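Serpin B3 (Homo sapiens, PDB 4ZK3) probably inhibits proteases by the serpin trapping mechanism and is the source of the aggregating Pso p27 antigen linked to psoriasis. Local coordinates at residues Gly44-Thr49 and Asp311-Gly316; Ser149-Gln154 and Val175-Ile180; Gly238-Met243 and Gln375-Ser380; Asn249-Leu254 and Cys365-Leu370. All coordinates share one frame; numbering follows the deposited sequence.

Following the chain from its N terminus, contact 1 opens at 44-49, leading into helix 47-57. Contact 2 opens and closes inside that loop, joining helix 140-153 to strand 174-185. Contacts 3 and 4 then open at 238-243 and 249-254, near the two ends of strand 241-248. Contact 1 closes at 311-316, contact 4 at 365-370 and contact 3 at 375-380, so 4 is nested in 3 and both cross contact 1. Contacts 3 and 4 tie the beginning and end of strand 241-248 to the end and beginning of its antiparallel neighbour 369-375. Contacts 1 and 4 lie on opposite sides of the chain's centre, their own centres 44 Å apart.

Contact 1. Residues Gly44-Thr49 and Asp311-Gly316; sequences GAKDNT and DADLSG
D313 OD1, which rests beside CG of K46, is gripped by two donors of one residue: S315 OG at 2.6 Å and S315 N at 3.0 Å from D313 OD1. The backbone bond makes an Asx turn, and the hydroxyl comes in on the syn lone pair. The other oxygen, D313 OD2, lies 3.2 Å from K46 CB, so the carboxylate is held against the root of the lysine. No ion pair results, because the K46 chain bends at chi2 (-70°) and carries NZ to 7.0 Å from D313 OD1. A45 CB also meets L314 CD2 at 3.9 Å, in a patch where L314 touches I307. The contact ties the lead-in of helix 47-57 to the loop entering helix 315-318. D47 OD2 stands 3.7 Å from D313 OD2, the two carboxylate planes almost perpendicular. This pairing of like charges would be expected to disfavour full ionisation of both acids, whereas the two S315 donors should stabilise negative charge on D313. Both backbone polar atoms of D313 bond across the contact: D313 N donates to T49 OG1 at 2.7 Å with 164° at the hydrogen, and D313 O accepts from K46 N at 2.9 Å. The join thus rests on one backbone-to-hydroxyl and one backbone-to-backbone bond, without an ion pair.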
loop_
_atom_site.group_PDB
_atom_site.type_symbol
_atom_site.label_atom_id
_atom_site.label_comp_id
_atom_site.label_asym_id
_atom_site.label_seq_id
_atom_site.Cartn_x
_atom_site.Cartn_y
_atom_site.Cartn_z
ATOM N N GLY A 44 -17.312 -10.158 -7.777
ATOM C CA GLY A 44 -18.621 -10.673 -7.406
ATOM C C GLY A 44 -19.741 -9.634 -7.415
ATOM O O GLY A 44 -20.886 -9.953 -7.055
ATOM N N ALA A 45 -19.423 -8.389 -7.797
ATOM C CA ALA A 45 -20.385 -7.281 -7.773
ATOM C C ALA A 45 -21.151 -7.210 -9.121
ATOM O O ALA A 45 -20.672 -7.718 -10.137
ATOM C CB ALA A 45 -19.670 -5.950 -7.515
ATOM N N LYS A 46 -22.332 -6.594 -9.105
ATOM C CA LYS A 46 -23.082 -6.375 -10.331
ATOM C C LYS A 46 -23.532 -4.935 -10.453
ATOM O O LYS A 46 -23.553 -4.172 -9.483
ATOM C CB LYS A 46 -24.366 -7.211 -10.374
ATOM C CG LYS A 46 -24.235 -8.702 -10.252
ATOM C CD LYS A 46 -23.601 -9.306 -11.473
ATOM C CE LYS A 46 -23.635 -10.822 -11.351
ATOM N NZ LYS A 46 -22.663 -11.429 -12.292
ATOM N N ASP A 47 -23.956 -4.613 -11.674
ATOM C CA ASP A 47 -24.697 -3.382 -11.961
ATOM C C ASP A 47 -23.975 -2.220 -11.369
ATOM O O ASP A 47 -22.769 -2.024 -11.606
ATOM C CB ASP A 47 -26.143 -3.432 -11.413
ATOM C CG ASP A 47 -27.000 -4.502 -12.091
ATOM O OD1 ASP A 47 -26.593 -5.030 -13.154
ATOM O OD2 ASP A 47 -28.071 -4.833 -11.532
ATOM N N ASN A 48 -24.694 -1.478 -10.546
ATOM C CA ASN A 48 -24.183 -0.231 -10.028
ATOM C C ASN A 48 -23.098 -0.430 -8.965
ATOM O O ASN A 48 -22.168 0.398 -8.867
ATOM C CB ASN A 48 -25.331 0.550 -9.418
ATOM C CG ASN A 48 -25.185 2.031 -9.624
ATOM O OD1 ASN A 48 -24.899 2.481 -10.747
ATOM N ND2 ASN A 48 -25.380 2.806 -8.546
ATOM N N THR A 49 -23.244 -1.509 -8.172
ATOM C CA THR A 49 -22.304 -1.846 -7.086
ATOM C C THR A 49 -20.917 -1.954 -7.782
ATOM O O THR A 49 -19.967 -1.262 -7.406
ATOM C CB THR A 49 -22.714 -3.125 -6.294
ATOM O OG1 THR A 49 -23.858 -2.872 -5.476
ATOM C CG2 THR A 49 -21.646 -3.531 -5.314
ATOM N N ASP A 311 -28.621 -1.343 -0.977
ATOM C CA ASP A 311 -28.619 -1.417 -2.437
ATOM C C ASP A 311 -27.573 -2.396 -2.972
ATOM O O ASP A 311 -27.565 -2.680 -4.165
ATOM C CB ASP A 311 -28.280 -0.061 -3.083
ATOM C CG ASP A 311 -29.323 1.029 -2.811
ATOM O OD1 ASP A 311 -30.489 0.680 -2.468
ATOM O OD2 ASP A 311 -28.955 2.231 -2.953
ATOM N N ALA A 312 -26.676 -2.878 -2.118
ATOM C CA ALA A 312 -25.538 -3.712 -2.546
ATOM C C ALA A 312 -25.965 -4.796 -3.492
ATOM O O ALA A 312 -26.940 -5.503 -3.217
ATOM C CB ALA A 312 -24.893 -4.353 -1.300
ATOM N N ASP A 313 -25.268 -4.968 -4.600
ATOM C CA ASP A 313 -25.473 -6.151 -5.402
ATOM C C ASP A 313 -24.124 -6.910 -5.556
ATOM O O ASP A 313 -23.295 -6.536 -6.389
ATOM C CB ASP A 313 -26.082 -5.816 -6.765
ATOM C CG ASP A 313 -26.461 -7.069 -7.569
ATOM O OD1 ASP A 313 -26.114 -8.215 -7.170
ATOM O OD2 ASP A 313 -27.090 -6.929 -8.635
ATOM N N LEU A 314 -23.999 -7.990 -4.772
ATOM C CA LEU A 314 -22.852 -8.882 -4.715
ATOM C C LEU A 314 -23.367 -10.249 -5.040
ATOM O O LEU A 314 -22.850 -11.278 -4.567
ATOM C CB LEU A 314 -22.290 -8.866 -3.288
ATOM C CG LEU A 314 -21.471 -7.626 -2.915
ATOM C CD1 LEU A 314 -20.915 -7.688 -1.480
ATOM C CD2 LEU A 314 -20.334 -7.456 -3.926
ATOM N N SER A 315 -24.389 -10.282 -5.886
ATOM C CA SER A 315 -25.055 -11.523 -6.251
ATOM C C SER A 315 -24.144 -12.389 -7.089
ATOM O O SER A 315 -24.417 -13.601 -7.299
ATOM C CB SER A 315 -26.354 -11.214 -7.022
ATOM O OG SER A 315 -26.098 -10.567 -8.246
ATOM N N GLY A 316 -23.058 -11.796 -7.602
ATOM C CA GLY A 316 -22.020 -12.600 -8.286
ATOM C C GLY A 316 -21.195 -13.509 -7.343
ATOM O O GLY A 316 -20.448 -14.413 -7.785
#

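Contact 2. Residues Ser149-Gln154 and Val175-Ile180; sequences SWVESQ and VLVNAI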
loop_
_atom_site.group_PDB
_atom_site.type_symbol
_atom_site.label_atom_id
_atom_site.label_comp_id
_atom_site.label_asym_id
_atom_site.label_seq_id
_atom_site.Cartn_x
_atom_site.Cartn_y
_atom_site.Cartn_z
ATOM N N SER A 149 -3.807 -14.282 12.471
ATOM C CA SER A 149 -2.564 -15.067 12.464
ATOM C C SER A 149 -2.115 -15.435 11.107
ATOM O O SER A 149 -0.905 -15.473 10.839
ATOM C CB SER A 149 -2.642 -16.377 13.332
ATOM O OG SER A 149 -2.917 -15.996 14.661
ATOM N N TRP A 150 -3.034 -15.810 10.230
ATOM C CA TRP A 150 -2.642 -15.997 8.855
ATOM C C TRP A 150 -1.913 -14.757 8.294
ATOM O O TRP A 150 -0.851 -14.857 7.620
ATOM C CB TRP A 150 -3.850 -16.307 7.980
ATOM C CG TRP A 150 -3.465 -16.560 6.612
ATOM C CD1 TRP A 150 -2.945 -17.694 6.118
ATOM C CD2 TRP A 150 -3.551 -15.633 5.503
ATOM N NE1 TRP A 150 -2.688 -17.544 4.761
ATOM C CE2 TRP A 150 -3.059 -16.293 4.369
ATOM C CE3 TRP A 150 -3.993 -14.306 5.376
ATOM C CZ2 TRP A 150 -3.029 -15.699 3.119
ATOM C CZ3 TRP A 150 -3.923 -13.702 4.142
ATOM C CH2 TRP A 150 -3.471 -14.399 3.025
ATOM N N VAL A 151 -2.474 -13.589 8.579
ATOM C CA VAL A 151 -1.857 -12.334 8.150
ATOM C C VAL A 151 -0.442 -12.157 8.731
ATOM O O VAL A 151 0.460 -11.828 7.992
ATOM C CB VAL A 151 -2.763 -11.142 8.473
ATOM C CG1 VAL A 151 -2.011 -9.837 8.250
ATOM C CG2 VAL A 151 -4.039 -11.180 7.587
ATOM N N GLU A 152 -0.259 -12.352 10.041
ATOM C CA GLU A 152 1.096 -12.404 10.628
ATOM C C GLU A 152 1.999 -13.316 9.849
ATOM O O GLU A 152 3.150 -12.953 9.523
ATOM C CB GLU A 152 1.087 -12.833 12.101
ATOM C CG GLU A 152 0.324 -11.888 13.006
ATOM C CD GLU A 152 0.743 -12.069 14.496
ATOM O OE1 GLU A 152 1.804 -12.695 14.741
ATOM O OE2 GLU A 152 0.032 -11.580 15.391
ATOM N N SER A 153 1.471 -14.474 9.486
ATOM C CA SER A 153 2.231 -15.496 8.819
ATOM C C SER A 153 2.637 -15.100 7.421
ATOM O O SER A 153 3.604 -15.638 6.918
ATOM C CB SER A 153 1.470 -16.873 8.819
ATOM O OG SER A 153 0.709 -17.099 7.622
ATOM N N GLN A 154 1.954 -14.128 6.799
ATOM C CA GLN A 154 2.353 -13.701 5.480
ATOM C C GLN A 154 3.159 -12.373 5.490
ATOM O O GLN A 154 3.369 -11.833 4.433
ATOM C CB GLN A 154 1.098 -13.502 4.574
ATOM C CG GLN A 154 0.121 -14.652 4.565
ATOM C CD GLN A 154 0.764 -15.895 3.991
ATOM O OE1 GLN A 154 1.283 -15.877 2.870
ATOM N NE2 GLN A 154 0.812 -16.937 4.778
ATOM N N VAL A 175 -14.734 -12.861 4.858
ATOM C CA VAL A 175 -13.622 -11.901 4.981
ATOM C C VAL A 175 -12.615 -12.194 3.834
ATOM O O VAL A 175 -12.074 -13.298 3.691
ATOM C CB VAL A 175 -12.905 -12.002 6.317
ATOM C CG1 VAL A 175 -11.704 -11.045 6.403
ATOM C CG2 VAL A 175 -13.891 -11.763 7.479
ATOM N N LEU A 176 -12.418 -11.210 2.978
ATOM C CA LEU A 176 -11.449 -11.315 1.936
ATOM C C LEU A 176 -10.221 -10.592 2.439
ATOM O O LEU A 176 -10.324 -9.489 2.976
ATOM C CB LEU A 176 -11.978 -10.657 0.691
ATOM C CG LEU A 176 -13.112 -11.400 -0.009
ATOM C CD1 LEU A 176 -13.858 -10.507 -0.972
ATOM C CD2 LEU A 176 -12.529 -12.521 -0.796
ATOM N N VAL A 177 -9.050 -11.183 2.238
ATOM C CA VAL A 177 -7.842 -10.616 2.762
ATOM C C VAL A 177 -6.737 -10.600 1.736
ATOM O O VAL A 177 -6.599 -11.542 1.025
ATOM C CB VAL A 177 -7.412 -11.366 4.045
ATOM C CG1 VAL A 177 -6.192 -10.701 4.626
ATOM C CG2 VAL A 177 -8.532 -11.310 5.063
ATOM N N ASN A 178 -6.037 -9.481 1.619
ATOM C CA ASN A 178 -4.790 -9.380 0.911
ATOM C C ASN A 178 -3.637 -9.077 1.864
ATOM O O ASN A 178 -3.753 -8.214 2.729
ATOM C CB ASN A 178 -4.797 -8.212 -0.111
ATOM C CG ASN A 178 -3.476 -8.058 -0.795
ATOM O OD1 ASN A 178 -3.200 -8.769 -1.787
ATOM N ND2 ASN A 178 -2.632 -7.246 -0.260
ATOM N N ALA A 179 -2.522 -9.801 1.736
ATOM C CA ALA A 179 -1.281 -9.457 2.438
ATOM C C ALA A 179 -0.125 -9.327 1.465
ATOM O O ALA A 179 0.033 -10.146 0.546
ATOM C CB ALA A 179 -0.923 -10.513 3.486
ATOM N N ILE A 180 0.696 -8.318 1.698
ATOM C CA ILE A 180 1.873 -8.016 0.879
ATOM C C ILE A 180 3.082 -7.787 1.792
ATOM O O ILE A 180 2.951 -7.203 2.907
ATOM C CB ILE A 180 1.628 -6.776 -0.021
ATOM C CG1 ILE A 180 2.817 -6.508 -0.924
ATOM C CG2 ILE A 180 1.375 -5.497 0.826
ATOM C CD1 ILE A 180 2.600 -5.396 -1.973
HETATM O O HOH W 1 2.457 -11.799 1.742
#
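V177 projects from its strand toward W150 and V151, and it can be traced outward atom by atom. Its CB lies 4.2 Å from W150 CZ3. One bond further, CG1, set anti to the backbone N (chi1 -176°), reaches the tip of the contact, with V151 CG2 at 3.7 Å and W150 CZ3 at 3.8 Å from V177 CG1. That methyl meets the indole near the ring plane, so the helix offers V177 a ring edge and one methyl of V151. Two residues along the strand, A179 CB packs on Q154 CB at 3.8 Å. The rest of Q154 turns back over the indole: its CG sits above one face, offset toward the rim, and its NE2 donates to S153 OG. That hydroxyl in turn donates to W150 O. No direct hydrogen bond crosses; a water donates to Q154 O and, weakly, can reach A179 O. K106 adds a cation-pi interaction with W150. This is helix F packing on sheet A of the serpin fold: segments 149-153 and 175-180 run at 24°, axes 8.9 Å apart. W150 also touches strand 99-110, and V151 touches strand 340-351, which lies between strands 174-185 and 325-336, consistent with an inserted, cleaved reactive loop.

Contact 3. Residues Gly238-Met243 and Gln375-Ser380; sequences GKDLSM and QNKTNS
The contact belongs to sheet B of the serpin fold, where strand 241-248 runs antiparallel to strand 369-375 just before the latter turns into strand 380-387. L241 and Q375 form a non-hydrogen-bonded pair with CA atoms 4.5 Å apart, and their side chains lie on the same face, L241 CD2 coming to 4.2 Å from Q375 CB. The tight turn that follows closes with a G1 beta bulge, in which N379 and S380 together face Q375; N379 has the positive phi (55°) that a bulge of this class requires. N376, the first residue of the turn, makes three hydrogen bonds across the contact. Its backbone N donates to D240 O at 2.7 Å. Its side-chain ND2 then spends both hydrogens across the contact, on K239 O at 3.2 Å and on S242 OG, also 3.2 Å from ND2. Both partners lie within a few degrees of the amide plane and both bonds are nearly straight (165° and 168°), although ND2 approaches the K239 carbonyl from above its plane. The orientation of the amide is further fixed by R374 NE, which donates to N376 OD1, and S242 OG has a second partner in E233. D240 divides its carboxylate: OD2 is held by Y99 OH and K94, while OD1 forms a salt bridge with K377 NZ at 2.8 Å, on the anti side and tilted out of the carboxylate plane. A water completes the join, donating to D240 O at 2.6 Å and accepting from K377 N at 2.9 Å.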
loop_
_atom_site.group_PDB
_atom_site.type_symbol
_atom_site.label_atom_id
_atom_site.label_comp_id
_atom_site.label_asym_id
_atom_site.label_seq_id
_atom_site.Cartn_x
_atom_site.Cartn_y
_atom_site.Cartn_z
ATOM N N GLY A 238 19.896 -5.647 -6.994
ATOM C CA GLY A 238 19.328 -6.345 -8.153
ATOM C C GLY A 238 18.582 -5.379 -9.045
ATOM O O GLY A 238 18.263 -5.722 -10.152
ATOM N N LYS A 239 18.283 -4.175 -8.537
ATOM C CA LYS A 239 17.501 -3.157 -9.214
ATOM C C LYS A 239 16.098 -3.614 -9.666
ATOM O O LYS A 239 15.515 -3.008 -10.545
ATOM C CB LYS A 239 18.262 -2.570 -10.405
ATOM C CG LYS A 239 19.636 -1.950 -10.105
ATOM C CD LYS A 239 20.181 -1.293 -11.391
ATOM C CE LYS A 239 21.689 -1.337 -11.529
ATOM N NZ LYS A 239 22.268 -0.321 -10.614
ATOM N N ASP A 240 15.504 -4.614 -9.052
ATOM C CA ASP A 240 14.096 -4.918 -9.414
ATOM C C ASP A 240 13.102 -3.896 -8.804
ATOM O O ASP A 240 11.991 -3.642 -9.367
ATOM C CB ASP A 240 13.758 -6.355 -9.018
ATOM C CG ASP A 240 14.481 -7.382 -9.929
ATOM O OD1 ASP A 240 14.977 -6.943 -10.994
ATOM O OD2 ASP A 240 14.605 -8.548 -9.529
ATOM N N LEU A 241 13.525 -3.354 -7.656
ATOM C CA LEU A 241 12.753 -2.432 -6.876
ATOM C C LEU A 241 13.605 -1.241 -6.439
ATOM O O LEU A 241 14.826 -1.326 -6.363
ATOM C CB LEU A 241 12.192 -3.156 -5.665
ATOM C CG LEU A 241 11.096 -4.181 -5.971
ATOM C CD1 LEU A 241 11.614 -5.578 -5.741
ATOM C CD2 LEU A 241 9.870 -3.940 -5.086
ATOM N N SER A 242 12.948 -0.113 -6.215
ATOM C CA SER A 242 13.625 1.071 -5.684
ATOM C C SER A 242 12.741 1.795 -4.679
ATOM O O SER A 242 11.536 1.681 -4.701
ATOM C CB SER A 242 13.903 2.050 -6.795
ATOM O OG SER A 242 14.888 1.614 -7.650
ATOM N N MET A 243 13.360 2.608 -3.843
ATOM C CA MET A 243 12.634 3.498 -2.957
ATOM C C MET A 243 12.885 4.866 -3.562
ATOM O O MET A 243 14.033 5.230 -3.790
ATOM C CB MET A 243 13.145 3.487 -1.519
ATOM C CG MET A 243 12.456 4.551 -0.642
ATOM S SD MET A 243 12.727 4.488 1.139
ATOM C CE MET A 243 11.725 3.111 1.681
ATOM N N GLN A 375 8.104 -1.235 -7.853
ATOM C CA GLN A 375 8.611 -2.376 -8.665
ATOM C C GLN A 375 8.958 -1.814 -10.056
ATOM O O GLN A 375 8.110 -1.251 -10.765
ATOM C CB GLN A 375 7.671 -3.548 -8.631
ATOM C CG GLN A 375 7.408 -4.265 -9.934
ATOM C CD GLN A 375 8.084 -5.564 -10.053
ATOM O OE1 GLN A 375 7.974 -6.419 -9.185
ATOM N NE2 GLN A 375 8.751 -5.754 -11.156
ATOM N N ASN A 376 10.236 -1.858 -10.411
ATOM C CA ASN A 376 10.663 -1.024 -11.569
ATOM C C ASN A 376 10.164 -1.490 -12.980
ATOM O O ASN A 376 9.738 -0.684 -13.779
ATOM C CB ASN A 376 12.189 -0.867 -11.557
ATOM C CG ASN A 376 12.693 -0.049 -10.370
ATOM O OD1 ASN A 376 12.088 0.926 -9.946
ATOM N ND2 ASN A 376 13.815 -0.410 -9.892
ATOM N N LYS A 377 10.156 -2.788 -13.226
ATOM C CA LYS A 377 9.741 -3.331 -14.542
ATOM C C LYS A 377 8.278 -3.081 -14.835
ATOM O O LYS A 377 7.919 -2.755 -15.953
ATOM C CB LYS A 377 10.035 -4.830 -14.598
ATOM C CG LYS A 377 11.456 -5.078 -15.104
ATOM C CD LYS A 377 12.330 -6.048 -14.299
ATOM C CE LYS A 377 13.660 -5.382 -13.922
ATOM N NZ LYS A 377 14.700 -6.408 -13.700
ATOM N N THR A 378 7.424 -3.243 -13.822
ATOM C CA THR A 378 5.999 -3.000 -13.977
ATOM C C THR A 378 5.620 -1.615 -13.686
ATOM O O THR A 378 4.462 -1.257 -13.846
ATOM C CB THR A 378 5.192 -3.881 -13.045
ATOM O OG1 THR A 378 5.472 -3.544 -11.674
ATOM C CG2 THR A 378 5.550 -5.335 -13.293
ATOM N N ASN A 379 6.564 -0.832 -13.178
ATOM C CA ASN A 379 6.251 0.527 -12.734
ATOM C C ASN A 379 5.097 0.710 -11.667
ATOM O O ASN A 379 4.261 1.657 -11.709
ATOM C CB ASN A 379 5.997 1.365 -13.971
ATOM C CG ASN A 379 6.383 2.808 -13.757
ATOM O OD1 ASN A 379 7.461 3.129 -13.257
ATOM N ND2 ASN A 379 5.498 3.693 -14.151
ATOM N N SER A 380 5.033 -0.218 -10.746
ATOM C CA SER A 380 3.949 -0.280 -9.785
ATOM C C SER A 380 4.399 0.239 -8.430
ATOM O O SER A 380 5.459 -0.164 -7.930
ATOM C CB SER A 380 3.490 -1.715 -9.631
ATOM O OG SER A 380 3.023 -2.136 -10.883
HETATM O O HOH W 2 11.444 -4.824 -11.604
#

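Contact 4. Residues Asn249-Leu254 and Cys365-Leu370; sequences NEIDGL and CNHPFL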
loop_
_atom_site.group_PDB
_atom_site.type_symbol
_atom_site.label_atom_id
_atom_site.label_comp_id
_atom_site.label_asym_id
_atom_site.label_seq_id
_atom_site.Cartn_x
_atom_site.Cartn_y
_atom_site.Cartn_z
ATOM N N ASN A 249 12.579 21.444 -0.637
ATOM C CA ASN A 249 13.845 22.224 -0.408
ATOM C C ASN A 249 13.775 22.967 0.906
ATOM O O ASN A 249 14.765 23.077 1.589
ATOM C CB ASN A 249 14.096 23.266 -1.484
ATOM C CG ASN A 249 14.256 22.671 -2.839
ATOM O OD1 ASN A 249 14.671 21.522 -2.961
ATOM N ND2 ASN A 249 13.943 23.459 -3.887
ATOM N N GLU A 250 12.584 23.447 1.246
ATOM C CA GLU A 250 12.330 24.149 2.512
ATOM C C GLU A 250 11.573 23.313 3.563
ATOM O O GLU A 250 10.608 22.618 3.240
ATOM C CB GLU A 250 11.541 25.452 2.223
ATOM C CG GLU A 250 12.332 26.483 1.422
ATOM C CD GLU A 250 13.685 26.795 2.076
ATOM O OE1 GLU A 250 13.733 26.911 3.323
ATOM O OE2 GLU A 250 14.716 26.899 1.363
ATOM N N ILE A 251 11.987 23.482 4.824
ATOM C CA ILE A 251 11.551 22.709 5.991
ATOM C C ILE A 251 10.050 22.601 6.051
ATOM O O ILE A 251 9.513 21.565 6.440
ATOM C CB ILE A 251 12.084 23.315 7.330
ATOM C CG1 ILE A 251 13.608 23.504 7.255
ATOM C CG2 ILE A 251 11.659 22.485 8.552
ATOM C CD1 ILE A 251 14.378 23.243 8.544
ATOM N N ASP A 252 9.380 23.644 5.590
ATOM C CA ASP A 252 7.942 23.740 5.668
ATOM C C ASP A 252 7.287 23.635 4.323
ATOM O O ASP A 252 6.086 23.855 4.201
ATOM C CB ASP A 252 7.565 25.099 6.316
ATOM C CG ASP A 252 7.916 26.305 5.423
ATOM O OD1 ASP A 252 9.000 26.325 4.791
ATOM O OD2 ASP A 252 7.085 27.234 5.353
ATOM N N GLY A 253 8.041 23.296 3.287
ATOM C CA GLY A 253 7.464 23.256 1.929
ATOM C C GLY A 253 6.587 22.032 1.580
ATOM O O GLY A 253 6.098 21.953 0.462
ATOM N N LEU A 254 6.386 21.086 2.512
ATOM C CA LEU A 254 5.694 19.815 2.180
ATOM C C LEU A 254 4.256 20.036 1.711
ATOM O O LEU A 254 3.831 19.440 0.722
ATOM C CB LEU A 254 5.752 18.793 3.339
ATOM C CG LEU A 254 5.153 17.409 2.988
ATOM C CD1 LEU A 254 5.955 16.796 1.867
ATOM C CD2 LEU A 254 5.154 16.420 4.136
ATOM N N CYS A 365 17.370 14.323 4.507
ATOM C CA CYS A 365 16.015 14.118 4.969
ATOM C C CYS A 365 15.871 14.361 6.484
ATOM O O CYS A 365 15.678 13.415 7.237
ATOM C CB CYS A 365 15.605 12.694 4.599
ATOM S SG CYS A 365 15.665 12.422 2.819
ATOM N N ASN A 366 15.978 15.636 6.902
ATOM C CA ASN A 366 15.881 16.004 8.278
ATOM C C ASN A 366 14.692 16.891 8.481
ATOM O O ASN A 366 14.664 17.634 9.447
ATOM C CB ASN A 366 17.156 16.655 8.806
ATOM C CG ASN A 366 17.608 17.844 7.970
ATOM O OD1 ASN A 366 16.816 18.508 7.291
ATOM N ND2 ASN A 366 18.875 18.125 8.034
ATOM N N HIS A 367 13.706 16.791 7.582
ATOM C CA HIS A 367 12.412 17.428 7.752
ATOM C C HIS A 367 11.490 16.579 6.883
ATOM O O HIS A 367 11.988 15.654 6.235
ATOM C CB HIS A 367 12.476 18.931 7.372
ATOM C CG HIS A 367 12.996 19.196 5.993
ATOM N ND1 HIS A 367 14.329 19.079 5.666
ATOM C CD2 HIS A 367 12.363 19.583 4.858
ATOM C CE1 HIS A 367 14.492 19.362 4.384
ATOM N NE2 HIS A 367 13.323 19.704 3.881
ATOM N N PRO A 368 10.182 16.834 6.905
ATOM C CA PRO A 368 9.239 15.893 6.362
ATOM C C PRO A 368 9.422 15.602 4.904
ATOM O O PRO A 368 9.697 16.538 4.132
ATOM C CB PRO A 368 7.912 16.573 6.587
ATOM C CG PRO A 368 8.115 17.304 7.832
ATOM C CD PRO A 368 9.515 17.827 7.739
ATOM N N PHE A 369 9.259 14.330 4.519
ATOM C CA PHE A 369 9.422 13.910 3.135
ATOM C C PHE A 369 8.386 12.859 2.729
ATOM O O PHE A 369 7.797 12.227 3.609
ATOM C CB PHE A 369 10.846 13.405 2.881
ATOM C CG PHE A 369 11.242 12.203 3.746
ATOM C CD1 PHE A 369 10.953 10.889 3.341
ATOM C CD2 PHE A 369 11.915 12.393 4.952
ATOM C CE1 PHE A 369 11.324 9.800 4.111
ATOM C CE2 PHE A 369 12.318 11.299 5.731
ATOM C CZ PHE A 369 12.011 9.998 5.327
ATOM N N LEU A 370 8.173 12.704 1.393
ATOM C CA LEU A 370 7.380 11.616 0.823
ATOM C C LEU A 370 8.256 10.481 0.302
ATOM O O LEU A 370 9.393 10.690 -0.085
ATOM C CB LEU A 370 6.471 12.116 -0.274
ATOM C CG LEU A 370 5.639 13.339 0.110
ATOM C CD1 LEU A 370 5.139 14.065 -1.157
ATOM C CD2 LEU A 370 4.473 13.008 1.021
#
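I251 and H367 make the closest approach, the imidazole CD2 standing 3.4 Å from I251 CA, oblique to the ring. Beside it the methyl I251 CG2 touches H367 CB at 3.8 Å. The second point of contact is L254, whose two methyls diverge: CD2 meets P368 CB at 3.7 Å and CD1 meets L370 CG at 3.9 Å. L254 CG is anti to the backbone N (chi1 -175°), which extends the side chain toward both partners. No hydrogen bond joins the segments, and I251 N is buried here without a partner. One layer out, a type I turn from E250 to G253 presents I251, closed by G253 N donating to E250 O at 2.7 Å. The imidazole is held by its two nitrogens. H367 ND1 donates to N366 OD1 at 3.0 Å, nearly straight (167°) and in the ring plane, and NE2 is hydrogen-bonded to P248 O. Two carbonyl acceptors on one ring are consistent with a doubly protonated histidine in this low-pH crystal form. L254 starts helix 254-260, also touching P248 and R386, and L370 continues onto Y384. In the sheet B region of the serpin fold, the turn after strand 241-248 therefore packs on the entry to strand 369-375, with strand 380-387 next to it.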